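Local coordinates for kinesin-like protein (Caenorhabditis elegans, PDB 5X3E) that probably works as a kinesin-6 motor that uses ATP hydrolysis to move along microtubules, captured here without nucleotide, at residues T46-A54 with V411-N421; Q358-V369 with E382-T392. All blocks are in the same frame, centred on the assembly; numbering follows the deposited sequence.

Contact 1: residues T46-A54 with V411-N421; sequences TGSTPSLIA and VNPKPDDYDEN
Ser-51 N donates to Pro-413 O at 2.7 Å in a nearly straight bond (167° at the hydrogen), reaching the carbonyl from 24° outside its plane. The same oxygen takes a CA-H contact from Pro-50, so the turn after Val-411 is held against the start of strand 52-54 through backbone atoms. OG of Ser-51 stands between its backbone N and carbonyl carbon (chi1 61°), which brings it 3.2 Å from Lys-414 O, while CB meets the ring of Tyr-418 in plane, at the CD1 edge. Asn-421 works mainly inside its own segment: its ND2 gives a bond of 2.7 Å to Asn-412 O, tying the first helical turn back to the end of strand 404-411, and a weak one to Ser-51 OG. Leu-52 crosses the Asn-421 side chain at about a right angle, its CD1 3.3 Å from Asn-421 ND2 and 3.6 Å from Pro-413 CA. An alanine replacing Asn-421 takes the amide away and would probably deprive Asn-412 O of its donor and open a gap beside Leu-52. At the outer end Thr-49 places OG1 3.6 Å from Pro-415 CG. The contact joins the small antiparallel sheet begun by strand 52-54 to the link between strand 404-411 and helix 418-424. Leu-42 of strand 37-42 and Ile-60 of strand 59-62 cover Leu-52, and Thr-62 and Leu-64 touch Tyr-418.

Contact 2: residues Q358-V369 with E382-T392; sequences QSLMTLRQCIEV and EQVPYRQSKLT. With SO4 (sulfate ion), chain K; SO4 (sulfate ion), chain M.
Thr-392 fits as a knob into a hole formed by Ser-359, Thr-362, Leu-363 and Cys-366, one face of helix 350-375. Its CG2 abuts Cys-366 SG, which also packs on Val-384 CG1 at 3.6 Å and on Pro-385 CG at 3.7 Å. One turn further on, Val-369 splits its branches: CG1 goes to Val-384 CG2 at 3.8 Å, CG2 to Pro-385 CD at 4.0 Å. Apolar and van der Waals contacts carry the interface, since the hydrogen bonds among the protein atoms of the two segments run within one or the other.

Two hydroxyl systems close within their own segments. Thr-362 has OG1 beside its backbone N (chi1 -53°), where it donates to Gln-358 O at 2.7 Å; that carbonyl also receives Thr-362 N from the other face of its plane. The rotamer leaves CG2 to lie against Gln-388 CB and Pro-385 O. Opposite, Ser-389 caps helix 390-394: its OG accepts from Thr-392 OG1 at 2.9 Å and, weakly, from Thr-392 N. On the more exposed side the amides of Gln-365 and Gln-388 approach through their OE1 atoms, their planes 87° apart.

Sulfates, probably from the crystallisation liquor, sit on the outer side. Arg-387 N makes a weak 3.4 Å bond to O1 of the chain K sulfate, and its guanidinium meets the chain M sulfate edge-on.

The helix-loop-helix order is consistent with the switch II cluster, which faces the microtubule in other kinesins. Leu-399 of helix 396-399 closes over Cys-366, Val-384 and Thr-392, while His-296 of strand 296-307 backs Leu-360 and Leu-391.

How the contacts relate
Contact 1 and contact 2 have centres about 27 Å apart; their nearest atoms come within about 8 Å without touching. Both segments of contact 2 fall in the chain between those of contact 1. Phe-427, just beyond helix 418-424, packs on Arg-364 and Ile-367 of helix 350-375, so the chain leaving contact 1 runs on to the back of the helix used in contact 2 before strand 430-433 joins the small sheet. Contact 1 also adjoins the probable nucleotide site: Asn-412 ND2 bonds Gly-123 O within the Walker A sequence pattern. By family resemblance, contact 2 would belong to the track-binding side instead.

Contact 1: residues T46-A54 with V411-N421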
loop_
_atom_site.group_PDB
_atom_site.type_symbol
_atom_site.label_atom_id
_atom_site.label_comp_id
_atom_site.label_asym_id
_atom_site.label_seq_id
_atom_site.Cartn_x
_atom_site.Cartn_y
_atom_site.Cartn_z
ATOM N N THR A 46 9.332 -18.228 20.298
ATOM C CA THR A 46 9.473 -19.434 21.117
ATOM C C THR A 46 10.488 -19.225 22.242
ATOM O O THR A 46 11.500 -19.920 22.340
ATOM C CB THR A 46 9.871 -20.617 20.239
ATOM O OG1 THR A 46 11.159 -20.368 19.661
ATOM C CG2 THR A 46 8.858 -20.812 19.122
ATOM N N GLY A 47 10.211 -18.245 23.108
ATOM C CA GLY A 47 11.083 -17.948 24.223
ATOM C C GLY A 47 10.301 -17.799 25.517
ATOM O O GLY A 47 9.070 -17.754 25.524
ATOM N N SER A 48 11.046 -17.737 26.624
ATOM C CA SER A 48 10.449 -17.520 27.937
ATOM C C SER A 48 10.504 -16.072 28.401
ATOM O O SER A 48 9.723 -15.694 29.281
ATOM C CB SER A 48 11.132 -18.394 28.990
ATOM O OG SER A 48 12.523 -18.129 29.037
ATOM N N THR A 49 11.410 -15.261 27.849
ATOM C CA THR A 49 11.570 -13.865 28.248
ATOM C C THR A 49 11.152 -12.957 27.099
ATOM O O THR A 49 11.965 -12.643 26.220
ATOM C CB THR A 49 13.015 -13.574 28.670
ATOM O OG1 THR A 49 13.881 -13.711 27.536
ATOM C CG2 THR A 49 13.462 -14.521 29.776
ATOM N N PRO A 50 9.898 -12.514 27.059
ATOM C CA PRO A 50 9.439 -11.590 26.017
ATOM C C PRO A 50 9.609 -10.132 26.415
ATOM O O PRO A 50 9.537 -9.765 27.589
ATOM C CB PRO A 50 7.955 -11.953 25.885
ATOM C CG PRO A 50 7.576 -12.347 27.279
ATOM C CD PRO A 50 8.790 -12.976 27.912
ATOM N N SER A 51 9.852 -9.287 25.412
ATOM C CA SER A 51 9.956 -7.857 25.680
ATOM C C SER A 51 8.595 -7.175 25.722
ATOM O O SER A 51 8.505 -6.035 26.194
ATOM C CB SER A 51 10.845 -7.175 24.636
ATOM O OG SER A 51 10.308 -7.309 23.333
ATOM N N LEU A 52 7.544 -7.839 25.243
ATOM C CA LEU A 52 6.188 -7.319 25.361
ATOM C C LEU A 52 5.192 -8.466 25.238
ATOM O O LEU A 52 5.484 -9.514 24.655
ATOM C CB LEU A 52 5.902 -6.215 24.326
ATOM C CG LEU A 52 5.908 -6.364 22.796
ATOM C CD1 LEU A 52 7.224 -6.915 22.260
ATOM C CD2 LEU A 52 4.728 -7.181 22.283
ATOM N N ILE A 53 4.008 -8.250 25.811
ATOM C CA ILE A 53 2.958 -9.259 25.905
ATOM C C ILE A 53 1.620 -8.615 25.569
ATOM O O ILE A 53 1.339 -7.485 25.981
ATOM C CB ILE A 53 2.917 -9.916 27.305
ATOM C CG1 ILE A 53 4.154 -10.788 27.518
ATOM C CG2 ILE A 53 1.655 -10.750 27.489
ATOM C CD1 ILE A 53 4.211 -11.966 26.562
ATOM N N ALA A 54 0.796 -9.339 24.818
ATOM C CA ALA A 54 -0.544 -8.874 24.499
ATOM C C ALA A 54 -1.481 -9.108 25.678
ATOM O O ALA A 54 -1.354 -10.096 26.406
ATOM C CB ALA A 54 -1.074 -9.582 23.252
ATOM N N VAL A 411 5.819 -6.189 15.391
ATOM C CA VAL A 411 6.813 -6.157 16.461
ATOM C C VAL A 411 7.223 -7.580 16.815
ATOM O O VAL A 411 6.405 -8.504 16.779
ATOM C CB VAL A 411 6.304 -5.417 17.716
ATOM C CG1 VAL A 411 6.171 -3.921 17.455
ATOM C CG2 VAL A 411 4.995 -5.993 18.168
ATOM N N ASN A 412 8.503 -7.755 17.152
ATOM C CA ASN A 412 9.012 -9.044 17.582
ATOM C C ASN A 412 9.079 -9.090 19.099
ATOM O O ASN A 412 9.722 -8.221 19.707
ATOM C CB ASN A 412 10.390 -9.307 16.983
ATOM C CG ASN A 412 10.806 -10.768 17.088
ATOM O OD1 ASN A 412 10.611 -11.412 18.119
ATOM N ND2 ASN A 412 11.363 -11.301 16.008
ATOM N N PRO A 413 8.427 -10.064 19.745
ATOM C CA PRO A 413 8.469 -10.140 21.215
ATOM C C PRO A 413 9.822 -10.543 21.776
ATOM O O PRO A 413 9.977 -10.552 23.005
ATOM C CB PRO A 413 7.408 -11.205 21.546
ATOM C CG PRO A 413 6.597 -11.367 20.290
ATOM C CD PRO A 413 7.540 -11.085 19.166
ATOM N N LYS A 414 10.790 -10.889 20.933
ATOM C CA LYS A 414 12.100 -11.288 21.427
ATOM C C LYS A 414 12.714 -10.153 22.245
ATOM O O LYS A 414 12.596 -8.982 21.863
ATOM C CB LYS A 414 13.012 -11.678 20.261
ATOM C CG LYS A 414 13.863 -12.912 20.541
ATOM C CD LYS A 414 14.552 -13.453 19.297
ATOM C CE LYS A 414 15.335 -14.723 19.626
ATOM N NZ LYS A 414 15.983 -15.322 18.427
ATOM N N PRO A 415 13.372 -10.455 23.370
ATOM C CA PRO A 415 13.939 -9.377 24.199
ATOM C C PRO A 415 15.030 -8.591 23.502
ATOM O O PRO A 415 15.371 -7.494 23.959
ATOM C CB PRO A 415 14.485 -10.129 25.419
ATOM C CG PRO A 415 14.848 -11.463 24.874
ATOM C CD PRO A 415 13.777 -11.783 23.860
ATOM N N ASP A 416 15.597 -9.127 22.421
ATOM C CA ASP A 416 16.609 -8.396 21.669
ATOM C C ASP A 416 16.028 -7.134 21.042
ATOM O O ASP A 416 16.697 -6.095 20.986
ATOM C CB ASP A 416 17.201 -9.303 20.595
ATOM C CG ASP A 416 18.039 -10.410 21.177
ATOM O OD1 ASP A 416 18.413 -10.303 22.365
ATOM O OD2 ASP A 416 18.297 -11.397 20.460
ATOM N N ASP A 417 14.784 -7.204 20.562
ATOM C CA ASP A 417 14.130 -6.084 19.898
ATOM C C ASP A 417 13.387 -5.168 20.864
ATOM O O ASP A 417 12.458 -4.472 20.441
ATOM C CB ASP A 417 13.157 -6.591 18.829
ATOM C CG ASP A 417 13.858 -7.122 17.595
ATOM O OD1 ASP A 417 15.104 -7.222 17.607
ATOM O OD2 ASP A 417 13.153 -7.446 16.612
ATOM N N TYR A 418 13.780 -5.138 22.138
ATOM C CA TYR A 418 13.029 -4.378 23.134
ATOM C C TYR A 418 13.010 -2.888 22.805
ATOM O O TYR A 418 11.941 -2.288 22.647
ATOM C CB TYR A 418 13.627 -4.602 24.526
ATOM C CG TYR A 418 12.981 -3.750 25.596
ATOM C CD1 TYR A 418 11.865 -4.198 26.286
ATOM C CD2 TYR A 418 13.476 -2.485 25.901
ATOM C CE1 TYR A 418 11.272 -3.424 27.259
ATOM C CE2 TYR A 418 12.882 -1.698 26.868
ATOM C CZ TYR A 418 11.780 -2.170 27.545
ATOM O OH TYR A 418 11.192 -1.387 28.510
ATOM N N ASP A 419 14.192 -2.270 22.717
ATOM C CA ASP A 419 14.262 -0.827 22.504
ATOM C C ASP A 419 13.644 -0.422 21.172
ATOM O O ASP A 419 13.038 0.650 21.067
ATOM C CB ASP A 419 15.713 -0.357 22.592
ATOM C CG ASP A 419 16.265 -0.437 24.003
ATOM O OD1 ASP A 419 15.505 -0.150 24.950
ATOM O OD2 ASP A 419 17.451 -0.794 24.166
ATOM N N GLU A 420 13.780 -1.265 20.145
ATOM C CA GLU A 420 13.195 -0.937 18.851
ATOM C C GLU A 420 11.678 -1.076 18.863
ATOM O O GLU A 420 10.991 -0.397 18.092
ATOM C CB GLU A 420 13.808 -1.816 17.763
ATOM C CG GLU A 420 15.225 -1.418 17.379
ATOM C CD GLU A 420 15.296 -0.016 16.797
ATOM O OE1 GLU A 420 14.352 0.378 16.077
ATOM O OE2 GLU A 420 16.293 0.692 17.062
ATOM N N ASN A 421 11.138 -1.942 19.725
ATOM C CA ASN A 421 9.687 -2.012 19.868
ATOM C C ASN A 421 9.144 -0.784 20.586
ATOM O O ASN A 421 7.988 -0.404 20.377
ATOM C CB ASN A 421 9.286 -3.287 20.610
ATOM C CG ASN A 421 9.593 -4.549 19.815
ATOM O OD1 ASN A 421 9.744 -4.513 18.593
ATOM N ND2 ASN A 421 9.684 -5.675 20.512
#

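Contact 2: residues Q358-V369 with E382-T392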
loop_
_atom_site.group_PDB
_atom_site.type_symbol
_atom_site.label_atom_id
_atom_site.label_comp_id
_atom_site.label_asym_id
_atom_site.label_seq_id
_atom_site.Cartn_x
_atom_site.Cartn_y
_atom_site.Cartn_z
ATOM N N GLN A 358 14.800 9.846 9.240
ATOM C CA GLN A 358 14.140 11.126 9.019
ATOM C C GLN A 358 12.726 10.916 8.497
ATOM O O GLN A 358 11.781 11.573 8.950
ATOM C CB GLN A 358 14.948 11.981 8.044
ATOM C CG GLN A 358 14.330 13.341 7.770
ATOM C CD GLN A 358 14.473 14.280 8.955
ATOM O OE1 GLN A 358 15.470 14.236 9.683
ATOM N NE2 GLN A 358 13.476 15.131 9.159
ATOM N N SER A 359 12.566 9.998 7.542
ATOM C CA SER A 359 11.262 9.782 6.925
ATOM C C SER A 359 10.278 9.158 7.912
ATOM O O SER A 359 9.121 9.589 7.994
ATOM C CB SER A 359 11.417 8.911 5.677
ATOM O OG SER A 359 11.917 7.626 6.005
ATOM N N LEU A 360 10.717 8.153 8.676
ATOM C CA LEU A 360 9.832 7.527 9.659
ATOM C C LEU A 360 9.478 8.485 10.791
ATOM O O LEU A 360 8.364 8.427 11.323
ATOM C CB LEU A 360 10.467 6.259 10.222
ATOM C CG LEU A 360 10.770 5.154 9.214
ATOM C CD1 LEU A 360 11.441 3.979 9.895
ATOM C CD2 LEU A 360 9.497 4.711 8.510
ATOM N N MET A 361 10.406 9.364 11.173
ATOM C CA MET A 361 10.103 10.363 12.191
ATOM C C MET A 361 9.084 11.376 11.676
ATOM O O MET A 361 8.183 11.790 12.416
ATOM C CB MET A 361 11.392 11.062 12.623
ATOM C CG MET A 361 11.337 11.743 13.976
ATOM S SD MET A 361 12.963 12.357 14.471
ATOM C CE MET A 361 13.906 10.832 14.565
ATOM N N THR A 362 9.212 11.782 10.407
ATOM C CA THR A 362 8.228 12.675 9.801
ATOM C C THR A 362 6.859 12.013 9.715
ATOM O O THR A 362 5.828 12.674 9.898
ATOM C CB THR A 362 8.694 13.104 8.409
ATOM O OG1 THR A 362 10.022 13.634 8.486
ATOM C CG2 THR A 362 7.760 14.151 7.836
ATOM N N LEU A 363 6.830 10.714 9.411
ATOM C CA LEU A 363 5.570 9.982 9.369
ATOM C C LEU A 363 4.883 9.990 10.729
ATOM O O LEU A 363 3.674 10.231 10.823
ATOM C CB LEU A 363 5.813 8.547 8.905
ATOM C CG LEU A 363 4.576 7.658 8.771
ATOM C CD1 LEU A 363 3.574 8.279 7.814
ATOM C CD2 LEU A 363 4.975 6.263 8.322
ATOM N N ARG A 364 5.647 9.727 11.794
ATOM C CA ARG A 364 5.099 9.773 13.146
ATOM C C ARG A 364 4.472 11.131 13.434
ATOM O O ARG A 364 3.306 11.215 13.840
ATOM C CB ARG A 364 6.194 9.455 14.170
ATOM C CG ARG A 364 5.737 8.610 15.362
ATOM C CD ARG A 364 6.692 8.738 16.549
ATOM N NE ARG A 364 8.093 8.794 16.132
ATOM C CZ ARG A 364 8.897 7.741 16.028
ATOM N NH1 ARG A 364 8.446 6.525 16.312
ATOM N NH2 ARG A 364 10.155 7.902 15.635
ATOM N N GLN A 365 5.238 12.207 13.225
ATOM C CA GLN A 365 4.727 13.553 13.460
ATOM C C GLN A 365 3.467 13.818 12.644
ATOM O O GLN A 365 2.528 14.461 13.128
ATOM C CB GLN A 365 5.807 14.587 13.128
ATOM C CG GLN A 365 7.103 14.406 13.900
ATOM C CD GLN A 365 8.220 15.296 13.384
ATOM O OE1 GLN A 365 7.984 16.217 12.602
ATOM N NE2 GLN A 365 9.446 15.022 13.820
ATOM N N CYS A 366 3.425 13.323 11.406
ATOM C CA CYS A 366 2.299 13.631 10.532
ATOM C C CYS A 366 1.017 12.935 10.976
ATOM O O CYS A 366 -0.054 13.553 10.960
ATOM C CB CYS A 366 2.648 13.290 9.086
ATOM S SG CYS A 366 3.744 14.523 8.338
ATOM N N ILE A 367 1.087 11.661 11.380
ATOM C CA ILE A 367 -0.143 11.009 11.835
ATOM C C ILE A 367 -0.590 11.567 13.180
ATOM O O ILE A 367 -1.781 11.503 13.507
ATOM C CB ILE A 367 -0.028 9.468 11.936
ATOM C CG1 ILE A 367 0.582 9.051 13.270
ATOM C CG2 ILE A 367 0.763 8.880 10.774
ATOM C CD1 ILE A 367 0.327 7.613 13.620
ATOM N N GLU A 368 0.335 12.126 13.968
ATOM C CA GLU A 368 -0.062 12.773 15.212
ATOM C C GLU A 368 -0.785 14.081 14.931
ATOM O O GLU A 368 -1.782 14.399 15.592
ATOM C CB GLU A 368 1.154 12.999 16.109
ATOM C CG GLU A 368 1.680 11.713 16.733
ATOM C CD GLU A 368 2.813 11.948 17.710
ATOM O OE1 GLU A 368 2.541 12.393 18.846
ATOM O OE2 GLU A 368 3.976 11.675 17.347
ATOM N N VAL A 369 -0.299 14.851 13.955
ATOM C CA VAL A 369 -1.036 16.029 13.504
ATOM C C VAL A 369 -2.370 15.614 12.894
ATOM O O VAL A 369 -3.387 16.299 13.063
ATOM C CB VAL A 369 -0.185 16.849 12.516
ATOM C CG1 VAL A 369 -0.975 18.033 11.983
ATOM C CG2 VAL A 369 1.086 17.328 13.193
ATOM N N GLU A 382 -4.150 22.376 12.395
ATOM C CA GLU A 382 -2.731 22.637 12.208
ATOM C C GLU A 382 -2.159 21.950 10.974
ATOM O O GLU A 382 -2.650 20.913 10.521
ATOM C CB GLU A 382 -1.925 22.232 13.443
ATOM C CG GLU A 382 -2.302 20.911 14.060
ATOM C CD GLU A 382 -1.465 20.606 15.283
ATOM O OE1 GLU A 382 -0.379 21.204 15.421
ATOM O OE2 GLU A 382 -1.897 19.784 16.114
ATOM N N GLN A 383 -1.102 22.561 10.444
ATOM C CA GLN A 383 -0.462 22.100 9.222
ATOM C C GLN A 383 0.196 20.742 9.438
ATOM O O GLN A 383 0.774 20.474 10.494
ATOM C CB GLN A 383 0.576 23.132 8.767
ATOM C CG GLN A 383 1.402 22.741 7.550
ATOM C CD GLN A 383 0.594 22.743 6.269
ATOM O OE1 GLN A 383 0.620 21.779 5.505
ATOM N NE2 GLN A 383 -0.126 23.834 6.025
ATOM N N VAL A 384 0.098 19.885 8.429
ATOM C CA VAL A 384 0.768 18.589 8.429
ATOM C C VAL A 384 2.149 18.786 7.808
ATOM O O VAL A 384 2.237 19.268 6.666
ATOM C CB VAL A 384 -0.037 17.540 7.652
ATOM C CG1 VAL A 384 0.673 16.200 7.673
ATOM C CG2 VAL A 384 -1.432 17.416 8.226
ATOM N N PRO A 385 3.236 18.456 8.514
ATOM C CA PRO A 385 4.599 18.698 8.000
ATOM C C PRO A 385 5.024 17.675 6.950
ATOM O O PRO A 385 6.081 17.048 7.044
ATOM C CB PRO A 385 5.446 18.609 9.278
ATOM C CG PRO A 385 4.695 17.652 10.147
ATOM C CD PRO A 385 3.241 17.916 9.886
ATOM N N TYR A 386 4.201 17.523 5.910
ATOM C CA TYR A 386 4.419 16.444 4.956
ATOM C C TYR A 386 5.602 16.684 4.028
ATOM O O TYR A 386 6.062 15.730 3.393
ATOM C CB TYR A 386 3.155 16.184 4.125
ATOM C CG TYR A 386 2.622 17.377 3.362
ATOM C CD1 TYR A 386 3.173 17.756 2.143
ATOM C CD2 TYR A 386 1.551 18.108 3.852
ATOM C CE1 TYR A 386 2.683 18.846 1.445
ATOM C CE2 TYR A 386 1.056 19.193 3.162
ATOM C CZ TYR A 386 1.624 19.558 1.960
ATOM O OH TYR A 386 1.126 20.637 1.272
ATOM N N ARG A 387 6.113 17.912 3.937
ATOM C CA ARG A 387 7.223 18.168 3.024
ATOM C C ARG A 387 8.576 17.769 3.594
ATOM O O ARG A 387 9.565 17.789 2.858
ATOM C CB ARG A 387 7.255 19.645 2.632
ATOM C CG ARG A 387 6.042 20.078 1.844
ATOM C CD ARG A 387 6.108 21.535 1.433
ATOM N NE ARG A 387 4.892 21.918 0.725
ATOM C CZ ARG A 387 4.687 21.694 -0.570
ATOM N NH1 ARG A 387 5.620 21.091 -1.296
ATOM N NH2 ARG A 387 3.546 22.066 -1.138
ATOM N N GLN A 388 8.639 17.389 4.870
ATOM C CA GLN A 388 9.914 17.082 5.507
ATOM C C GLN A 388 10.530 15.774 5.017
ATOM O O GLN A 388 11.660 15.464 5.409
ATOM C CB GLN A 388 9.745 17.055 7.027
ATOM C CG GLN A 388 9.139 18.330 7.600
ATOM C CD GLN A 388 9.233 18.397 9.113
ATOM O OE1 GLN A 388 9.506 17.393 9.776
ATOM N NE2 GLN A 388 9.018 19.586 9.667
ATOM N N SER A 389 9.817 14.989 4.210
ATOM C CA SER A 389 10.409 13.801 3.609
ATOM C C SER A 389 9.658 13.437 2.334
ATOM O O SER A 389 8.469 13.738 2.190
ATOM C CB SER A 389 10.395 12.619 4.584
ATOM O OG SER A 389 9.066 12.271 4.919
ATOM N N LYS A 390 10.369 12.770 1.417
ATOM C CA LYS A 390 9.757 12.362 0.156
ATOM C C LYS A 390 8.581 11.424 0.395
ATOM O O LYS A 390 7.530 11.558 -0.241
ATOM C CB LYS A 390 10.792 11.688 -0.748
ATOM C CG LYS A 390 11.217 12.506 -1.966
ATOM C CD LYS A 390 12.143 13.652 -1.581
ATOM C CE LYS A 390 12.808 14.264 -2.806
ATOM N NZ LYS A 390 13.867 15.245 -2.435
ATOM N N LEU A 391 8.743 10.476 1.321
ATOM C CA LEU A 391 7.710 9.479 1.576
ATOM C C LEU A 391 6.426 10.142 2.051
ATOM O O LEU A 391 5.333 9.847 1.557
ATOM C CB LEU A 391 8.208 8.467 2.607
ATOM C CG LEU A 391 7.210 7.402 3.074
ATOM C CD1 LEU A 391 6.803 6.464 1.942
ATOM C CD2 LEU A 391 7.772 6.619 4.246
ATOM N N THR A 392 6.546 11.053 3.012
ATOM C CA THR A 392 5.372 11.716 3.563
ATOM C C THR A 392 4.733 12.674 2.558
ATOM O O THR A 392 3.509 12.860 2.567
ATOM C CB THR A 392 5.782 12.463 4.830
ATOM O OG1 THR A 392 6.409 11.551 5.738
ATOM C CG2 THR A 392 4.598 13.048 5.496
HETATM S S SO4 K . 6.346 21.819 5.991
HETATM O O1 SO4 K . 5.421 20.800 5.496
HETATM O O2 SO4 K . 6.976 21.363 7.227
HETATM O O3 SO4 K . 7.381 22.057 4.988
HETATM O O4 SO4 K . 5.618 23.059 6.249
HETATM S S SO4 M . 3.180 20.070 -3.874
HETATM O O1 SO4 M . 3.429 19.181 -5.007
HETATM O O2 SO4 M . 2.237 19.459 -2.938
HETATM O O3 SO4 M . 4.447 20.345 -3.203
HETATM O O4 SO4 M . 2.614 21.328 -4.349
#